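Local coordinates for N-terminal acetyltransferase B complex subunit MDM20 (Candida albicans, PDB 5K04), which forms the non-catalytic subunit of the NatB N-terminal acetyltransferase complex, probably serving as a helical scaffold for the catalytic partner, at residues I583-F597 / Y614-T626. Numbering follows the deposited sequence.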
# COMPACT_ATOMS: atom_id res chain seq x y z
N ILE A 583 -13.88 12.87 -20.95
CA ILE A 583 -14.91 13.22 -21.93
C ILE A 583 -14.72 14.64 -22.44
O ILE A 583 -14.73 14.90 -23.64
CB ILE A 583 -16.30 13.02 -21.32
CG1 ILE A 583 -16.53 11.53 -21.05
CG2 ILE A 583 -17.36 13.62 -22.21
CD1 ILE A 583 -17.55 11.22 -19.95
N VAL A 584 -14.54 15.58 -21.51
CA VAL A 584 -14.25 16.98 -21.85
C VAL A 584 -13.18 17.05 -22.94
O VAL A 584 -13.31 17.82 -23.91
CB VAL A 584 -13.82 17.74 -20.59
CG1 VAL A 584 -13.23 19.10 -20.97
CG2 VAL A 584 -14.98 17.89 -19.64
N PHE A 585 -12.12 16.25 -22.81
CA PHE A 585 -10.99 16.31 -23.72
C PHE A 585 -10.97 15.14 -24.71
O PHE A 585 -9.92 14.78 -25.23
CB PHE A 585 -9.68 16.38 -22.93
CG PHE A 585 -9.52 17.68 -22.15
CD1 PHE A 585 -9.07 18.84 -22.78
CD2 PHE A 585 -9.83 17.74 -20.79
CE1 PHE A 585 -8.92 20.03 -22.06
CE2 PHE A 585 -9.69 18.92 -20.07
CZ PHE A 585 -9.23 20.07 -20.71
N GLU A 586 -12.14 14.57 -24.99
CA GLU A 586 -12.30 13.60 -26.07
C GLU A 586 -12.59 14.35 -27.36
O GLU A 586 -13.47 15.22 -27.39
CB GLU A 586 -13.42 12.60 -25.73
CG GLU A 586 -13.72 11.53 -26.79
CD GLU A 586 -12.47 10.85 -27.36
OE1 GLU A 586 -11.51 10.60 -26.62
OE2 GLU A 586 -12.46 10.59 -28.59
N ASP A 587 -11.84 14.04 -28.42
CA ASP A 587 -11.96 14.75 -29.68
C ASP A 587 -12.64 13.96 -30.79
O ASP A 587 -13.02 14.56 -31.80
CB ASP A 587 -10.57 15.20 -30.18
CG ASP A 587 -9.78 15.94 -29.13
OD1 ASP A 587 -10.38 16.79 -28.42
OD2 ASP A 587 -8.56 15.69 -29.02
N GLN A 588 -12.79 12.65 -30.63
CA GLN A 588 -13.33 11.81 -31.70
C GLN A 588 -14.72 11.28 -31.42
O GLN A 588 -15.64 11.53 -32.20
CB GLN A 588 -12.37 10.64 -31.98
CG GLN A 588 -10.94 11.08 -32.29
CD GLN A 588 -10.88 12.09 -33.43
OE1 GLN A 588 -11.57 11.94 -34.44
NE2 GLN A 588 -10.05 13.11 -33.26
N ASP A 589 -14.91 10.55 -30.32
CA ASP A 589 -16.22 9.96 -30.02
C ASP A 589 -16.29 9.74 -28.52
O ASP A 589 -15.57 8.89 -27.97
CB ASP A 589 -16.44 8.67 -30.80
CG ASP A 589 -17.76 8.00 -30.48
OD1 ASP A 589 -17.94 7.54 -29.31
OD2 ASP A 589 -18.61 7.90 -31.38
N ALA A 590 -17.17 10.48 -27.85
CA ALA A 590 -17.32 10.44 -26.40
C ALA A 590 -18.41 9.49 -25.95
O ALA A 590 -18.58 9.27 -24.75
CB ALA A 590 -17.60 11.84 -25.86
N SER A 591 -19.15 8.90 -26.90
CA SER A 591 -20.34 8.13 -26.58
C SER A 591 -20.02 6.90 -25.74
O SER A 591 -20.75 6.57 -24.80
CB SER A 591 -21.04 7.73 -27.88
OG SER A 591 -21.53 8.90 -28.52
N ARG A 592 -18.92 6.21 -26.06
CA ARG A 592 -18.49 5.07 -25.27
C ARG A 592 -18.18 5.47 -23.83
O ARG A 592 -18.52 4.75 -22.88
CB ARG A 592 -17.26 4.45 -25.95
CG ARG A 592 -16.56 3.30 -25.22
CD ARG A 592 -15.18 3.06 -25.86
NE ARG A 592 -14.24 4.17 -25.61
CZ ARG A 592 -13.96 5.16 -26.47
NH1 ARG A 592 -14.54 5.20 -27.66
NH2 ARG A 592 -13.10 6.11 -26.12
N LEU A 593 -17.54 6.62 -23.63
CA LEU A 593 -17.23 7.06 -22.27
C LEU A 593 -18.48 7.51 -21.53
O LEU A 593 -18.59 7.30 -20.31
CB LEU A 593 -16.21 8.19 -22.32
CG LEU A 593 -14.82 7.78 -22.81
CD1 LEU A 593 -13.91 9.00 -22.82
CD2 LEU A 593 -14.26 6.67 -21.94
N LEU A 594 -19.44 8.11 -22.24
CA LEU A 594 -20.69 8.53 -21.61
C LEU A 594 -21.55 7.34 -21.21
O LEU A 594 -22.29 7.41 -20.23
CB LEU A 594 -21.44 9.46 -22.55
CG LEU A 594 -20.93 10.90 -22.50
CD1 LEU A 594 -21.56 11.70 -23.59
CD2 LEU A 594 -21.20 11.53 -21.12
N LYS A 595 -21.47 6.25 -21.97
CA LYS A 595 -22.17 5.03 -21.58
C LYS A 595 -21.61 4.46 -20.28
O LYS A 595 -22.36 4.05 -19.39
CB LYS A 595 -22.09 4.01 -22.71
CG LYS A 595 -22.97 4.37 -23.91
CD LYS A 595 -22.70 3.43 -25.08
CE LYS A 595 -23.36 3.93 -26.36
NZ LYS A 595 -23.06 3.02 -27.50
N VAL A 596 -20.28 4.44 -20.15
CA VAL A 596 -19.68 4.03 -18.89
C VAL A 596 -20.13 4.97 -17.77
O VAL A 596 -20.54 4.53 -16.69
CB VAL A 596 -18.14 3.99 -19.02
CG1 VAL A 596 -17.50 3.72 -17.68
CG2 VAL A 596 -17.73 2.93 -20.03
N PHE A 597 -20.09 6.28 -18.04
CA PHE A 597 -20.51 7.28 -17.06
C PHE A 597 -21.92 7.00 -16.57
O PHE A 597 -22.20 7.02 -15.37
CB PHE A 597 -20.44 8.68 -17.71
CG PHE A 597 -20.58 9.82 -16.73
CD1 PHE A 597 -21.83 10.20 -16.24
CD2 PHE A 597 -19.48 10.53 -16.33
CE1 PHE A 597 -21.95 11.25 -15.35
CE2 PHE A 597 -19.60 11.59 -15.43
CZ PHE A 597 -20.84 11.95 -14.95
N TYR A 614 -23.84 14.83 -10.79
CA TYR A 614 -23.37 13.98 -11.88
C TYR A 614 -24.40 13.85 -12.99
O TYR A 614 -24.02 13.61 -14.14
CB TYR A 614 -22.93 12.63 -11.32
CG TYR A 614 -21.66 12.81 -10.53
CD1 TYR A 614 -20.48 13.22 -11.16
CD2 TYR A 614 -21.64 12.65 -9.14
CE1 TYR A 614 -19.31 13.46 -10.43
CE2 TYR A 614 -20.47 12.87 -8.41
CZ TYR A 614 -19.31 13.27 -9.06
OH TYR A 614 -18.16 13.49 -8.32
N LYS A 615 -25.68 14.04 -12.66
CA LYS A 615 -26.67 14.24 -13.71
C LYS A 615 -26.42 15.55 -14.46
O LYS A 615 -26.43 15.58 -15.69
CB LYS A 615 -28.07 14.20 -13.10
CG LYS A 615 -29.20 14.32 -14.12
CD LYS A 615 -30.56 14.03 -13.47
CE LYS A 615 -31.72 14.32 -14.42
NZ LYS A 615 -31.79 13.40 -15.58
N LEU A 616 -26.17 16.64 -13.72
CA LEU A 616 -25.77 17.89 -14.36
C LEU A 616 -24.56 17.67 -15.27
O LEU A 616 -24.58 18.06 -16.44
CB LEU A 616 -25.46 18.95 -13.30
CG LEU A 616 -26.65 19.48 -12.45
CD1 LEU A 616 -26.22 20.60 -11.51
CD2 LEU A 616 -27.82 19.92 -13.32
N TYR A 617 -23.52 17.00 -14.75
CA TYR A 617 -22.34 16.71 -15.57
C TYR A 617 -22.73 15.94 -16.83
O TYR A 617 -22.37 16.33 -17.94
CB TYR A 617 -21.31 15.93 -14.77
CG TYR A 617 -20.23 16.78 -14.09
CD1 TYR A 617 -19.37 17.59 -14.83
CD2 TYR A 617 -20.04 16.71 -12.72
CE1 TYR A 617 -18.36 18.33 -14.20
CE2 TYR A 617 -19.04 17.44 -12.08
CZ TYR A 617 -18.20 18.25 -12.83
OH TYR A 617 -17.24 18.99 -12.18
N PHE A 618 -23.51 14.87 -16.66
CA PHE A 618 -23.86 14.03 -17.80
C PHE A 618 -24.57 14.84 -18.89
O PHE A 618 -24.23 14.74 -20.07
CB PHE A 618 -24.73 12.85 -17.34
CG PHE A 618 -25.22 11.97 -18.47
CD1 PHE A 618 -24.40 10.98 -19.00
CD2 PHE A 618 -26.48 12.16 -19.01
CE1 PHE A 618 -24.83 10.17 -20.05
CE2 PHE A 618 -26.93 11.35 -20.05
CZ PHE A 618 -26.10 10.35 -20.57
N ASN A 619 -25.56 15.65 -18.49
CA ASN A 619 -26.27 16.47 -19.46
C ASN A 619 -25.34 17.47 -20.12
O ASN A 619 -25.48 17.78 -21.32
CB ASN A 619 -27.43 17.20 -18.77
CG ASN A 619 -28.56 16.25 -18.39
OD1 ASN A 619 -28.33 15.07 -18.14
ND2 ASN A 619 -29.78 16.75 -18.38
N LEU A 620 -24.38 18.00 -19.35
CA LEU A 620 -23.46 19.01 -19.87
C LEU A 620 -22.55 18.41 -20.93
O LEU A 620 -22.31 19.03 -21.98
CB LEU A 620 -22.64 19.59 -18.72
CG LEU A 620 -21.53 20.58 -19.11
CD1 LEU A 620 -22.12 21.80 -19.82
CD2 LEU A 620 -20.70 20.99 -17.89
N LEU A 621 -22.04 17.21 -20.69
CA LEU A 621 -21.10 16.58 -21.60
C LEU A 621 -21.79 16.07 -22.85
O LEU A 621 -21.25 16.17 -23.95
CB LEU A 621 -20.36 15.46 -20.87
CG LEU A 621 -19.63 15.93 -19.61
CD1 LEU A 621 -19.21 14.76 -18.74
CD2 LEU A 621 -18.41 16.77 -19.99
N LYS A 622 -23.01 15.52 -22.69
CA LYS A 622 -23.77 15.02 -23.83
C LYS A 622 -24.08 16.14 -24.82
O LYS A 622 -23.99 15.96 -26.04
CB LYS A 622 -25.06 14.36 -23.34
CG LYS A 622 -25.07 12.83 -23.48
CD LYS A 622 -26.48 12.26 -23.43
CE LYS A 622 -26.94 11.68 -24.75
NZ LYS A 622 -26.57 10.25 -24.93
N ILE A 623 -24.42 17.32 -24.30
CA ILE A 623 -24.79 18.47 -25.11
C ILE A 623 -23.58 19.08 -25.81
O ILE A 623 -23.70 19.60 -26.92
CB ILE A 623 -25.50 19.48 -24.19
CG1 ILE A 623 -26.97 19.14 -24.04
CG2 ILE A 623 -25.30 20.88 -24.64
CD1 ILE A 623 -27.53 19.80 -22.82
N THR A 624 -22.41 19.03 -25.19
CA THR A 624 -21.21 19.63 -25.75
C THR A 624 -20.31 18.66 -26.51
O THR A 624 -19.60 19.09 -27.41
CB THR A 624 -20.38 20.27 -24.63
OG1 THR A 624 -20.10 19.28 -23.63
CG2 THR A 624 -21.16 21.43 -24.01
N LYS A 625 -20.35 17.36 -26.19
CA LYS A 625 -19.36 16.42 -26.71
C LYS A 625 -19.97 15.31 -27.56
O LYS A 625 -19.26 14.38 -27.95
CB LYS A 625 -18.56 15.81 -25.55
CG LYS A 625 -17.94 16.83 -24.59
CD LYS A 625 -16.85 17.64 -25.29
CE LYS A 625 -15.80 16.73 -25.89
NZ LYS A 625 -14.69 17.49 -26.48
N THR A 626 -21.27 15.37 -27.84
CA THR A 626 -21.91 14.41 -28.73
C THR A 626 -22.80 15.14 -29.72
O THR A 626 -23.16 16.29 -29.53
CB THR A 626 -22.75 13.36 -27.97
OG1 THR A 626 -23.91 13.97 -27.39
CG2 THR A 626 -21.91 12.71 -26.88
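K625, L594 and F597 have the largest shares of this contact within an alpha-helical solenoid, where helix 591-597 and helix 614-625 run antiparallel (168°) as neighbours in a helical hairpin. The chain of K625 is bent at chi2 and chi3, which curls the ammonium over the turn that follows V584. There NZ donates to two backbone carbonyls: V584 O at 2.9 Å, met from above the carbonyl plane, and E586 O at 2.7 Å, only moderately tilted from it. This double grip ties the turn to K625, while the carboxylate of E586 pairs with K536. L594 divides its branches: CD1 meets T626 CG2 tip to tip at 3.5 Å and passes K622 CG at a slant, whereas CD2 rests against F618 CD1 and L621 CB. L621 crosses I583 at about a right angle, CB against CG2, and puts CD2 3.6 Å from V584 CG2. At the other end, F597 has CG anti to the backbone N (chi1 -169°), which brings the CE1/CZ end of its ring against Y614, Y617 CB and F618 CB. The F597 and F618 side chains run antiparallel, CD1 beside CD1, and Y614 O sits at the F597 ring edge, 3.4 Å from CE1.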